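Local structure of 432aa long hypothetical deoxyribodipyrimidine photolyase (Sulfolobus tokodaii, 2E0I) at residues I4-R9 with V32-P37; L72-G77 with V171-T176; C264-Y269 with V358-R363. The protein probably repairs ultraviolet-damaged DNA by light-driven splitting of pyrimidine dimers, using one FAD for catalysis and a second, probably, to harvest light. One frame throughout, in Å; residues are numbered along the deposited sequence.

Contact 1: residues I4-R9 with V32-P37; sequences IFIFRR and VFIADP. With FAD (flavin-adenine dinucleotide), chain F.
F5, F7 and V32 join the two strands of the beta-alpha-beta unit of strand 2-7, helix 17-25 and strand 28-35, inside the parallel sheet of the N-terminal domain. V32 N donates to F5 O (2.8 Å) and V32 O accepts from F7 N (2.8 Å), as one residue of a parallel strand usually bridges two of its neighbour. On the sheet face that carries I6 and V32, the side chains of I4 and V32 cross obliquely, CG2 of I4 4.0 Å from CG2 of V32, while I6 CD1 meets I34 CD1 at 4.2 Å. F7 and F33 lie on the other face. V32 O sits at the edge of the F7 ring, whose face takes F5 CE2 over its centre. F33 CG is anti to the backbone N (chi1 176°); the outer ring atoms CE2 and CZ lie by the flavin, CZ 3.6 Å from FAD C2. Past F33, the strand end and D36 bind the isoalloxazine's pyrimidine edge: FAD N3 donates to I34 O (2.8 Å, 168°) and D36 N to FAD O4 (3.1 Å). A water accepts from I34 N and donates to FAD O2; its link to F7 O is doubtful. D36 also caps the following helix. Cofactor binding at the C-terminal ends of parallel strands is typical of Rossmann-like domains, and this pocket is consistent with the photolyase antenna site.

Contact 2: residues L72-G77 with V171-T176; sequences LNVFFG and VDFLLT
F76 and F173 bring two aromatic side chains together where edge strand 73-76 meets the turn at 171-176. F76 CG stands anti to the backbone N (chi1 -179°). Starting from the backbone, F76 CB lies 4.0 Å from F173 CE2, F76 CG is 4.0 Å from F173 CZ, and F76 CD1 comes closest, 3.7 Å from that same CZ. The two side chains cross at about a right angle, with ring centroids 5.7 Å apart and planes at 77°, an oblique pair that is neither a stack nor a clean edge-to-face contact. Farther back on its edge, F173 CD2 touches V74 CG1 at 4.1 Å. The branches of V74 divide the work: CG1 also approaches L174 CD2, whereas CG2 touches the backbone N of V171. Just before the strand, L72 CD2 meets V171 CG1 at 3.6 Å, and helix 48-66 adds L58 and L59 to this apolar cluster. The turn is held by its own bonds, L174 N to V171 O and T176 OG1 to F173 O. Just before V171, a V74 to M169 backbone bond joins chain and strand; between the two segments, apolar side-chain carbons with one touch on the V171 backbone leave shape and hydrophobic burial.

Contact 3: residues C264-Y269 with V358-R363; sequences CYRREY and VDYMFR
R266 and Y360 carry this contact, the arginine coming in at the rim of the tyrosine ring. R266 CD and the guanidinium lie beside Y360 CD1 and CE1; NH1 is near the ring plane at its edge, while CD1 of that ring lies over one face of the guanidinium. The two planes are 83° apart, the ring's edge turned to a guanidinium face, with no parallel stack. The opposite guanidinium face has Y269 CE2 above its centre at 3.8 Å, which leaves the flat group between two tyrosines. A bend at chi3 (-76°) turns NE of R266 out of the extended chain, and NH2 makes a weak hydrogen bond to S355 O. Alongside, Y360 OH lies at the edge of the Y265 ring, 3.8 Å from CE2, and Y265 CE2 packs on V358 CG2 at 4.3 Å. A water between the two tyrosine hydroxyls is too close to both to be certain. Farther out, within the 358-363 loop, D359 OD1 forms a salt bridge to R363 NH2 (3.1 Å). The backbone of Y265 is fixed at both ends, N to Q351 OE1 and O to H259 NE2, and R266 pairs through its backbone with T356. The two loops meet near the surface of the helical FAD-binding domain: V358 and Y265 rest on L253 of helix 238-256, and D359 and R363 on W352 of helix 343-353.

How the contacts relate
Contacts 1 and 2 are buried and share the parallel sheet, since strands 28-35 and 73-76 are neighbours in it; A35 N probably bonds to F75 O and A35 O to G77 N, tying the two together. Contact 1 lies deeper among the strands and combines backbone bonds with cofactor recognition, whereas contact 2 packs apolar side chains of the sheet's outermost strand in this chain on a loop, without hydrogen bonds between the two segments. Contact 3 is a surface contact between loops of the helical FAD-binding domain, on the other side of the chain's centre and about 36 Å from contact 1 between centres. Its chemistry changes accordingly, to an arginine and tyrosines on partly exposed loops.

Contact 1: residues I4-R9 with V32-P37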
loop_
_atom_site.group_PDB
_atom_site.type_symbol
_atom_site.label_atom_id
_atom_site.label_comp_id
_atom_site.label_asym_id
_atom_site.label_seq_id
_atom_site.Cartn_x
_atom_site.Cartn_y
_atom_site.Cartn_z
ATOM N N ILE A 4 -16.222 -1.577 22.880
ATOM C CA ILE A 4 -14.869 -1.777 22.356
ATOM C C ILE A 4 -14.632 -1.227 20.948
ATOM O O ILE A 4 -15.490 -1.327 20.068
ATOM C CB ILE A 4 -14.522 -3.292 22.323
ATOM C CG1 ILE A 4 -14.222 -3.784 23.735
ATOM C CG2 ILE A 4 -13.354 -3.568 21.386
ATOM C CD1 ILE A 4 -13.803 -5.234 23.777
ATOM N N PHE A 5 -13.464 -0.635 20.742
ATOM C CA PHE A 5 -13.115 -0.149 19.424
ATOM C C PHE A 5 -11.895 -0.928 18.987
ATOM O O PHE A 5 -10.896 -0.985 19.717
ATOM C CB PHE A 5 -12.752 1.324 19.403
ATOM C CG PHE A 5 -12.319 1.786 18.046
ATOM C CD1 PHE A 5 -13.260 1.944 17.020
ATOM C CD2 PHE A 5 -10.967 1.944 17.751
ATOM C CE1 PHE A 5 -12.859 2.242 15.712
ATOM C CE2 PHE A 5 -10.549 2.243 16.449
ATOM C CZ PHE A 5 -11.501 2.390 15.427
ATOM N N ILE A 6 -11.970 -1.519 17.795
ATOM C CA ILE A 6 -10.861 -2.310 17.280
ATOM C C ILE A 6 -10.096 -1.596 16.176
ATOM O O ILE A 6 -10.644 -1.337 15.098
ATOM C CB ILE A 6 -11.342 -3.686 16.710
ATOM C CG1 ILE A 6 -12.070 -4.499 17.790
ATOM C CG2 ILE A 6 -10.147 -4.484 16.184
ATOM C CD1 ILE A 6 -12.671 -5.786 17.255
ATOM N N PHE A 7 -8.831 -1.276 16.448
ATOM C CA PHE A 7 -7.975 -0.635 15.456
ATOM C C PHE A 7 -7.529 -1.716 14.491
ATOM O O PHE A 7 -7.442 -2.888 14.850
ATOM C CB PHE A 7 -6.729 -0.046 16.108
ATOM C CG PHE A 7 -6.996 1.131 16.975
ATOM C CD1 PHE A 7 -6.952 2.413 16.450
ATOM C CD2 PHE A 7 -7.286 0.962 18.323
ATOM C CE1 PHE A 7 -7.189 3.520 17.253
ATOM C CE2 PHE A 7 -7.525 2.064 19.145
ATOM C CZ PHE A 7 -7.477 3.351 18.604
ATOM N N ARG A 8 -7.241 -1.329 13.261
ATOM C CA ARG A 8 -6.761 -2.297 12.293
ATOM C C ARG A 8 -5.785 -1.660 11.331
ATOM O O ARG A 8 -4.643 -2.083 11.234
ATOM C CB ARG A 8 -7.931 -2.883 11.507
ATOM C CG ARG A 8 -8.949 -3.611 12.353
ATOM C CD ARG A 8 -10.316 -3.266 11.847
ATOM N NE ARG A 8 -11.164 -4.438 11.784
ATOM C CZ ARG A 8 -12.222 -4.542 10.992
ATOM N NH1 ARG A 8 -12.556 -3.531 10.193
ATOM N NH2 ARG A 8 -12.941 -5.661 10.993
ATOM N N ARG A 9 -6.248 -0.607 10.669
ATOM C CA ARG A 9 -5.502 0.096 9.638
ATOM C C ARG A 9 -5.683 1.603 9.820
ATOM O O ARG A 9 -5.354 2.391 8.918
ATOM C CB ARG A 9 -6.132 -0.287 8.312
ATOM C CG ARG A 9 -5.244 -0.688 7.219
ATOM C CD ARG A 9 -6.130 -1.140 6.053
ATOM N NE ARG A 9 -6.027 -0.064 5.133
ATOM C CZ ARG A 9 -6.919 0.536 4.370
ATOM N NH1 ARG A 9 -6.416 1.520 3.671
ATOM N NH2 ARG A 9 -8.206 0.227 4.265
ATOM N N VAL A 32 -8.616 -1.555 21.304
ATOM C CA VAL A 32 -8.079 -2.881 21.056
ATOM C C VAL A 32 -7.393 -3.064 19.715
ATOM O O VAL A 32 -7.760 -2.435 18.731
ATOM C CB VAL A 32 -9.227 -3.929 21.140
ATOM C CG1 VAL A 32 -8.824 -5.236 20.480
ATOM C CG2 VAL A 32 -9.609 -4.169 22.586
ATOM N N PHE A 33 -6.369 -3.911 19.697
ATOM C CA PHE A 33 -5.695 -4.281 18.455
ATOM C C PHE A 33 -5.491 -5.791 18.531
ATOM O O PHE A 33 -4.974 -6.306 19.524
ATOM C CB PHE A 33 -4.342 -3.617 18.256
ATOM C CG PHE A 33 -3.645 -4.092 17.016
ATOM C CD1 PHE A 33 -2.713 -5.135 17.075
ATOM C CD2 PHE A 33 -3.972 -3.554 15.769
ATOM C CE1 PHE A 33 -2.109 -5.646 15.903
ATOM C CE2 PHE A 33 -3.379 -4.054 14.588
ATOM C CZ PHE A 33 -2.445 -5.103 14.657
ATOM N N ILE A 34 -5.913 -6.498 17.488
ATOM C CA ILE A 34 -5.798 -7.938 17.461
ATOM C C ILE A 34 -4.734 -8.401 16.484
ATOM O O ILE A 34 -4.834 -8.145 15.280
ATOM C CB ILE A 34 -7.140 -8.575 17.056
ATOM C CG1 ILE A 34 -8.219 -8.198 18.075
ATOM C CG2 ILE A 34 -6.988 -10.087 16.938
ATOM C CD1 ILE A 34 -9.597 -8.649 17.692
ATOM N N ALA A 35 -3.714 -9.076 17.012
ATOM C CA ALA A 35 -2.630 -9.614 16.189
ATOM C C ALA A 35 -3.175 -10.917 15.598
ATOM O O ALA A 35 -3.351 -11.904 16.314
ATOM C CB ALA A 35 -1.407 -9.886 17.043
ATOM N N ASP A 36 -3.451 -10.901 14.293
ATOM C CA ASP A 36 -4.028 -12.045 13.601
ATOM C C ASP A 36 -2.984 -12.914 12.904
ATOM O O ASP A 36 -2.278 -12.463 11.995
ATOM C CB ASP A 36 -5.076 -11.546 12.596
ATOM C CG ASP A 36 -5.920 -12.672 12.005
ATOM O OD1 ASP A 36 -7.135 -12.444 11.763
ATOM O OD2 ASP A 36 -5.378 -13.781 11.769
ATOM N N PRO A 37 -2.878 -14.185 13.326
ATOM C CA PRO A 37 -1.919 -15.127 12.747
ATOM C C PRO A 37 -2.055 -15.324 11.230
ATOM O O PRO A 37 -1.104 -15.738 10.579
ATOM C CB PRO A 37 -2.178 -16.412 13.549
ATOM C CG PRO A 37 -3.611 -16.306 13.889
ATOM C CD PRO A 37 -3.724 -14.870 14.319
HETATM P PA FAD F . -3.588 -8.213 4.601
HETATM O O1A FAD F . -3.072 -7.686 3.317
HETATM O O2A FAD F . -2.754 -8.539 5.777
HETATM O O5B FAD F . -3.837 -9.720 4.088
HETATM C C5B FAD F . -4.617 -10.632 4.869
HETATM C C4B FAD F . -4.834 -11.961 4.138
HETATM O O4B FAD F . -5.005 -11.679 2.735
HETATM C C3B FAD F . -3.605 -12.866 4.235
HETATM O O3B FAD F . -3.995 -14.227 4.031
HETATM C C2B FAD F . -2.780 -12.364 3.050
HETATM O O2B FAD F . -1.872 -13.388 2.638
HETATM C C1B FAD F . -3.894 -12.237 2.010
HETATM N N9A FAD F . -3.493 -11.370 0.875
HETATM C C8A FAD F . -2.994 -10.139 0.969
HETATM N N7A FAD F . -2.790 -9.635 -0.245
HETATM C C5A FAD F . -3.165 -10.554 -1.129
HETATM C C6A FAD F . -3.214 -10.601 -2.517
HETATM N N6A FAD F . -2.776 -9.576 -3.241
HETATM N N1A FAD F . -3.683 -11.705 -3.118
HETATM C C2A FAD F . -4.088 -12.746 -2.410
HETATM N N3A FAD F . -4.052 -12.734 -1.088
HETATM C C4A FAD F . -3.605 -11.663 -0.419
HETATM N N1 FAD F . -4.369 -5.668 10.985
HETATM C C2 FAD F . -4.810 -6.264 12.174
HETATM O O2 FAD F . -5.880 -5.921 12.674
HETATM N N3 FAD F . -4.052 -7.285 12.758
HETATM C C4 FAD F . -2.863 -7.715 12.151
HETATM O O4 FAD F . -2.197 -8.608 12.673
HETATM C C4X FAD F . -2.438 -7.133 10.961
HETATM N N5 FAD F . -1.287 -7.606 10.314
HETATM C C5X FAD F . -0.871 -7.036 9.105
HETATM C C6 FAD F . 0.220 -7.572 8.427
HETATM C C7 FAD F . 0.587 -7.077 7.178
HETATM C C7M FAD F . 1.787 -7.688 6.452
HETATM C C8 FAD F . -0.143 -6.035 6.611
HETATM C C8M FAD F . 0.232 -5.468 5.241
HETATM C C9 FAD F . -1.230 -5.495 7.294
HETATM C C9A FAD F . -1.599 -5.990 8.542
HETATM N N10 FAD F . -2.726 -5.489 9.213
HETATM C C10 FAD F . -3.185 -6.110 10.383
HETATM C "C1'" FAD F . -3.497 -4.355 8.653
HETATM C "C2'" FAD F . -4.497 -4.786 7.580
HETATM O "O2'" FAD F . -4.270 -4.030 6.386
HETATM C "C3'" FAD F . -5.934 -4.586 8.073
HETATM O "O3'" FAD F . -6.176 -5.440 9.196
HETATM C "C4'" FAD F . -6.940 -4.905 6.964
HETATM O "O4'" FAD F . -8.245 -4.502 7.388
HETATM C "C5'" FAD F . -6.944 -6.402 6.644
HETATM O "O5'" FAD F . -7.219 -6.642 5.261
HETATM P P FAD F . -6.002 -6.784 4.215
HETATM O O1P FAD F . -6.583 -7.264 2.940
HETATM O O2P FAD F . -5.204 -5.539 4.204
HETATM O O3P FAD F . -5.160 -7.987 4.873
HETATM O O HOH W 1 -6.742 -5.175 15.129
#

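Contact 2: residues L72-G77 with V171-T176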
loop_
_atom_site.group_PDB
_atom_site.type_symbol
_atom_site.label_atom_id
_atom_site.label_comp_id
_atom_site.label_asym_id
_atom_site.label_seq_id
_atom_site.Cartn_x
_atom_site.Cartn_y
_atom_site.Cartn_z
ATOM N N LEU A 72 -3.096 0.616 24.812
ATOM C CA LEU A 72 -3.568 -0.290 23.791
ATOM C C LEU A 72 -3.713 -1.696 24.391
ATOM O O LEU A 72 -2.781 -2.227 25.001
ATOM C CB LEU A 72 -2.580 -0.298 22.625
ATOM C CG LEU A 72 -3.070 -1.030 21.385
ATOM C CD1 LEU A 72 -4.397 -0.418 20.942
ATOM C CD2 LEU A 72 -2.020 -0.936 20.284
ATOM N N ASN A 73 -4.898 -2.277 24.228
ATOM C CA ASN A 73 -5.200 -3.612 24.724
ATOM C C ASN A 73 -4.986 -4.592 23.582
ATOM O O ASN A 73 -5.769 -4.620 22.629
ATOM C CB ASN A 73 -6.653 -3.664 25.193
ATOM C CG ASN A 73 -6.900 -2.803 26.421
ATOM O OD1 ASN A 73 -6.647 -3.219 27.555
ATOM N ND2 ASN A 73 -7.383 -1.590 26.198
ATOM N N VAL A 74 -3.932 -5.399 23.681
ATOM C CA VAL A 74 -3.605 -6.344 22.619
ATOM C C VAL A 74 -4.031 -7.787 22.868
ATOM O O VAL A 74 -3.913 -8.307 23.976
ATOM C CB VAL A 74 -2.092 -6.324 22.324
ATOM C CG1 VAL A 74 -1.769 -7.273 21.184
ATOM C CG2 VAL A 74 -1.652 -4.905 21.988
ATOM N N PHE A 75 -4.524 -8.425 21.811
ATOM C CA PHE A 75 -4.975 -9.812 21.848
ATOM C C PHE A 75 -4.352 -10.547 20.680
ATOM O O PHE A 75 -3.877 -9.918 19.738
ATOM C CB PHE A 75 -6.493 -9.867 21.732
ATOM C CG PHE A 75 -7.206 -9.274 22.909
ATOM C CD1 PHE A 75 -7.484 -10.055 24.029
ATOM C CD2 PHE A 75 -7.573 -7.926 22.918
ATOM C CE1 PHE A 75 -8.115 -9.505 25.147
ATOM C CE2 PHE A 75 -8.207 -7.358 24.028
ATOM C CZ PHE A 75 -8.479 -8.152 25.150
ATOM N N PHE A 76 -4.360 -11.871 20.725
ATOM C CA PHE A 76 -3.774 -12.646 19.641
ATOM C C PHE A 76 -4.731 -13.718 19.159
ATOM O O PHE A 76 -5.428 -14.340 19.964
ATOM C CB PHE A 76 -2.457 -13.286 20.099
ATOM C CG PHE A 76 -1.770 -14.081 19.033
ATOM C CD1 PHE A 76 -1.056 -13.443 18.020
ATOM C CD2 PHE A 76 -1.877 -15.473 19.010
ATOM C CE1 PHE A 76 -0.458 -14.178 16.993
ATOM C CE2 PHE A 76 -1.286 -16.217 17.993
ATOM C CZ PHE A 76 -0.574 -15.567 16.979
ATOM N N GLY A 77 -4.756 -13.927 17.842
ATOM C CA GLY A 77 -5.622 -14.931 17.245
ATOM C C GLY A 77 -6.425 -14.392 16.075
ATOM O O GLY A 77 -6.258 -13.245 15.671
ATOM N N VAL A 171 1.405 -3.696 23.926
ATOM C CA VAL A 171 2.236 -3.621 22.730
ATOM C C VAL A 171 3.562 -4.366 22.774
ATOM O O VAL A 171 4.067 -4.783 21.730
ATOM C CB VAL A 171 2.500 -2.177 22.353
ATOM C CG1 VAL A 171 1.255 -1.591 21.755
ATOM C CG2 VAL A 171 2.914 -1.391 23.571
ATOM N N ASP A 172 4.123 -4.531 23.971
ATOM C CA ASP A 172 5.385 -5.260 24.131
ATOM C C ASP A 172 5.331 -6.579 23.340
ATOM O O ASP A 172 6.283 -6.960 22.667
ATOM C CB ASP A 172 5.653 -5.572 25.624
ATOM C CG ASP A 172 6.578 -4.535 26.311
ATOM O OD1 ASP A 172 6.867 -4.696 27.528
ATOM O OD2 ASP A 172 7.018 -3.566 25.646
ATOM N N PHE A 173 4.202 -7.271 23.434
ATOM C CA PHE A 173 4.002 -8.542 22.747
ATOM C C PHE A 173 4.258 -8.461 21.254
ATOM O O PHE A 173 4.784 -9.401 20.666
ATOM C CB PHE A 173 2.573 -9.048 22.976
ATOM C CG PHE A 173 2.189 -10.195 22.085
ATOM C CD1 PHE A 173 2.824 -11.431 22.201
ATOM C CD2 PHE A 173 1.230 -10.026 21.094
ATOM C CE1 PHE A 173 2.511 -12.482 21.331
ATOM C CE2 PHE A 173 0.910 -11.069 20.220
ATOM C CZ PHE A 173 1.553 -12.300 20.338
ATOM N N LEU A 174 3.882 -7.337 20.646
ATOM C CA LEU A 174 4.045 -7.147 19.212
ATOM C C LEU A 174 5.490 -7.070 18.722
ATOM O O LEU A 174 5.749 -7.269 17.528
ATOM C CB LEU A 174 3.264 -5.911 18.758
ATOM C CG LEU A 174 1.744 -6.026 18.926
ATOM C CD1 LEU A 174 1.102 -4.701 18.613
ATOM C CD2 LEU A 174 1.191 -7.118 18.028
ATOM N N LEU A 175 6.430 -6.810 19.633
ATOM C CA LEU A 175 7.838 -6.714 19.257
ATOM C C LEU A 175 8.415 -7.993 18.622
ATOM O O LEU A 175 9.441 -7.952 17.937
ATOM C CB LEU A 175 8.694 -6.289 20.461
ATOM C CG LEU A 175 8.751 -4.795 20.814
ATOM C CD1 LEU A 175 8.597 -3.973 19.538
ATOM C CD2 LEU A 175 7.650 -4.423 21.785
ATOM N N THR A 176 7.756 -9.122 18.831
ATOM C CA THR A 176 8.229 -10.378 18.253
ATOM C C THR A 176 8.181 -10.326 16.743
ATOM O O THR A 176 9.041 -10.890 16.068
ATOM C CB THR A 176 7.349 -11.555 18.631
ATOM O OG1 THR A 176 7.090 -11.525 20.044
ATOM C CG2 THR A 176 8.037 -12.858 18.245
#

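Contact 3: residues C264-Y269 with V358-R363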
loop_
_atom_site.group_PDB
_atom_site.type_symbol
_atom_site.label_atom_id
_atom_site.label_comp_id
_atom_site.label_asym_id
_atom_site.label_seq_id
_atom_site.Cartn_x
_atom_site.Cartn_y
_atom_site.Cartn_z
ATOM N N CYS A 264 -7.686 -11.377 -13.968
ATOM C CA CYS A 264 -7.504 -10.093 -14.630
ATOM C C CYS A 264 -8.797 -9.287 -14.573
ATOM O O CYS A 264 -9.889 -9.848 -14.669
ATOM C CB CYS A 264 -7.103 -10.304 -16.092
ATOM S SG CYS A 264 -5.551 -11.199 -16.342
ATOM N N TYR A 265 -8.671 -7.973 -14.407
ATOM C CA TYR A 265 -9.837 -7.107 -14.360
ATOM C C TYR A 265 -10.643 -7.419 -15.615
ATOM O O TYR A 265 -11.837 -7.717 -15.544
ATOM C CB TYR A 265 -9.401 -5.644 -14.341
ATOM C CG TYR A 265 -10.548 -4.670 -14.346
ATOM C CD1 TYR A 265 -11.510 -4.699 -13.344
ATOM C CD2 TYR A 265 -10.690 -3.742 -15.373
ATOM C CE1 TYR A 265 -12.592 -3.832 -13.363
ATOM C CE2 TYR A 265 -11.768 -2.865 -15.407
ATOM C CZ TYR A 265 -12.718 -2.916 -14.401
ATOM O OH TYR A 265 -13.807 -2.076 -14.437
ATOM N N ARG A 266 -9.972 -7.355 -16.762
ATOM C CA ARG A 266 -10.578 -7.677 -18.045
ATOM C C ARG A 266 -10.294 -9.161 -18.241
ATOM O O ARG A 266 -9.281 -9.540 -18.826
ATOM C CB ARG A 266 -9.937 -6.849 -19.155
ATOM C CG ARG A 266 -10.268 -5.377 -19.050
ATOM C CD ARG A 266 -9.884 -4.633 -20.298
ATOM N NE ARG A 266 -8.449 -4.415 -20.394
ATOM C CZ ARG A 266 -7.858 -3.894 -21.464
ATOM N NH1 ARG A 266 -8.590 -3.548 -22.517
ATOM N NH2 ARG A 266 -6.540 -3.721 -21.490
ATOM N N ARG A 267 -11.203 -9.987 -17.727
ATOM C CA ARG A 267 -11.095 -11.443 -17.753
ATOM C C ARG A 267 -10.514 -12.145 -18.985
ATOM O O ARG A 267 -9.790 -13.131 -18.831
ATOM C CB ARG A 267 -12.456 -12.054 -17.408
ATOM C CG ARG A 267 -13.032 -11.533 -16.104
ATOM C CD ARG A 267 -14.390 -12.145 -15.793
ATOM N NE ARG A 267 -15.154 -11.310 -14.867
ATOM C CZ ARG A 267 -15.674 -10.120 -15.172
ATOM N NH1 ARG A 267 -16.349 -9.434 -14.256
ATOM N NH2 ARG A 267 -15.533 -9.614 -16.394
ATOM N N GLU A 268 -10.810 -11.662 -20.192
ATOM C CA GLU A 268 -10.284 -12.307 -21.396
ATOM C C GLU A 268 -8.793 -12.639 -21.321
ATOM O O GLU A 268 -8.360 -13.704 -21.766
ATOM C CB GLU A 268 -10.559 -11.463 -22.654
ATOM C CG GLU A 268 -10.141 -10.015 -22.607
ATOM C CD GLU A 268 -11.147 -9.104 -21.918
ATOM O OE1 GLU A 268 -11.904 -9.579 -21.036
ATOM O OE2 GLU A 268 -11.156 -7.896 -22.255
ATOM N N TYR A 269 -8.011 -11.739 -20.738
ATOM C CA TYR A 269 -6.571 -11.934 -20.621
ATOM C C TYR A 269 -6.124 -13.002 -19.627
ATOM O O TYR A 269 -4.928 -13.187 -19.403
ATOM C CB TYR A 269 -5.913 -10.603 -20.302
ATOM C CG TYR A 269 -6.085 -9.598 -21.414
ATOM C CD1 TYR A 269 -5.408 -9.742 -22.623
ATOM C CD2 TYR A 269 -6.937 -8.505 -21.263
ATOM C CE1 TYR A 269 -5.573 -8.823 -23.651
ATOM C CE2 TYR A 269 -7.110 -7.582 -22.286
ATOM C CZ TYR A 269 -6.426 -7.743 -23.475
ATOM O OH TYR A 269 -6.586 -6.817 -24.480
ATOM N N VAL A 358 -7.684 -1.168 -15.821
ATOM C CA VAL A 358 -8.369 0.069 -16.165
ATOM C C VAL A 358 -7.827 0.813 -17.371
ATOM O O VAL A 358 -8.576 1.496 -18.066
ATOM C CB VAL A 358 -8.416 1.000 -14.946
ATOM C CG1 VAL A 358 -8.646 2.435 -15.376
ATOM C CG2 VAL A 358 -9.536 0.544 -14.020
ATOM N N ASP A 359 -6.533 0.712 -17.625
ATOM C CA ASP A 359 -5.990 1.370 -18.800
ATOM C C ASP A 359 -6.181 0.359 -19.917
ATOM O O ASP A 359 -5.597 -0.735 -19.885
ATOM C CB ASP A 359 -4.509 1.672 -18.632
ATOM C CG ASP A 359 -3.948 2.449 -19.799
ATOM O OD1 ASP A 359 -2.705 2.579 -19.897
ATOM O OD2 ASP A 359 -4.764 2.934 -20.615
ATOM N N TYR A 360 -6.994 0.723 -20.903
ATOM C CA TYR A 360 -7.300 -0.177 -22.014
ATOM C C TYR A 360 -6.271 -0.230 -23.163
ATOM O O TYR A 360 -6.242 -1.202 -23.929
ATOM C CB TYR A 360 -8.715 0.141 -22.541
ATOM C CG TYR A 360 -9.810 -0.154 -21.518
ATOM C CD1 TYR A 360 -10.202 -1.473 -21.242
ATOM C CD2 TYR A 360 -10.418 0.878 -20.789
ATOM C CE1 TYR A 360 -11.172 -1.757 -20.263
ATOM C CE2 TYR A 360 -11.392 0.602 -19.803
ATOM C CZ TYR A 360 -11.762 -0.719 -19.551
ATOM O OH TYR A 360 -12.724 -1.009 -18.606
ATOM N N MET A 361 -5.417 0.789 -23.271
ATOM C CA MET A 361 -4.399 0.808 -24.322
ATOM C C MET A 361 -3.189 -0.045 -23.916
ATOM O O MET A 361 -2.947 -0.273 -22.723
ATOM C CB MET A 361 -3.924 2.239 -24.592
ATOM C CG MET A 361 -2.763 2.683 -23.704
ATOM S SD MET A 361 -1.840 4.135 -24.314
ATOM C CE MET A 361 -0.682 3.382 -25.521
ATOM N N PHE A 362 -2.433 -0.516 -24.906
ATOM C CA PHE A 362 -1.242 -1.309 -24.626
ATOM C C PHE A 362 -0.060 -0.352 -24.534
ATOM O O PHE A 362 0.621 -0.073 -25.519
ATOM C CB PHE A 362 -1.004 -2.346 -25.723
ATOM C CG PHE A 362 0.123 -3.296 -25.422
ATOM C CD1 PHE A 362 1.444 -2.921 -25.634
ATOM C CD2 PHE A 362 -0.137 -4.563 -24.908
ATOM C CE1 PHE A 362 2.488 -3.792 -25.344
ATOM C CE2 PHE A 362 0.897 -5.443 -24.613
ATOM C CZ PHE A 362 2.212 -5.058 -24.831
ATOM N N ARG A 363 0.169 0.151 -23.329
ATOM C CA ARG A 363 1.236 1.102 -23.072
ATOM C C ARG A 363 2.617 0.464 -22.994
ATOM O O ARG A 363 2.785 -0.607 -22.414
ATOM C CB ARG A 363 0.929 1.848 -21.778
ATOM C CG ARG A 363 1.843 3.008 -21.494
ATOM C CD ARG A 363 1.131 3.993 -20.598
ATOM N NE ARG A 363 -0.238 4.202 -21.069
ATOM C CZ ARG A 363 -0.985 5.264 -20.785
ATOM N NH1 ARG A 363 -0.501 6.240 -20.022
ATOM N NH2 ARG A 363 -2.215 5.354 -21.274
HETATM O O HOH W 2 -13.592 -0.504 -16.290
#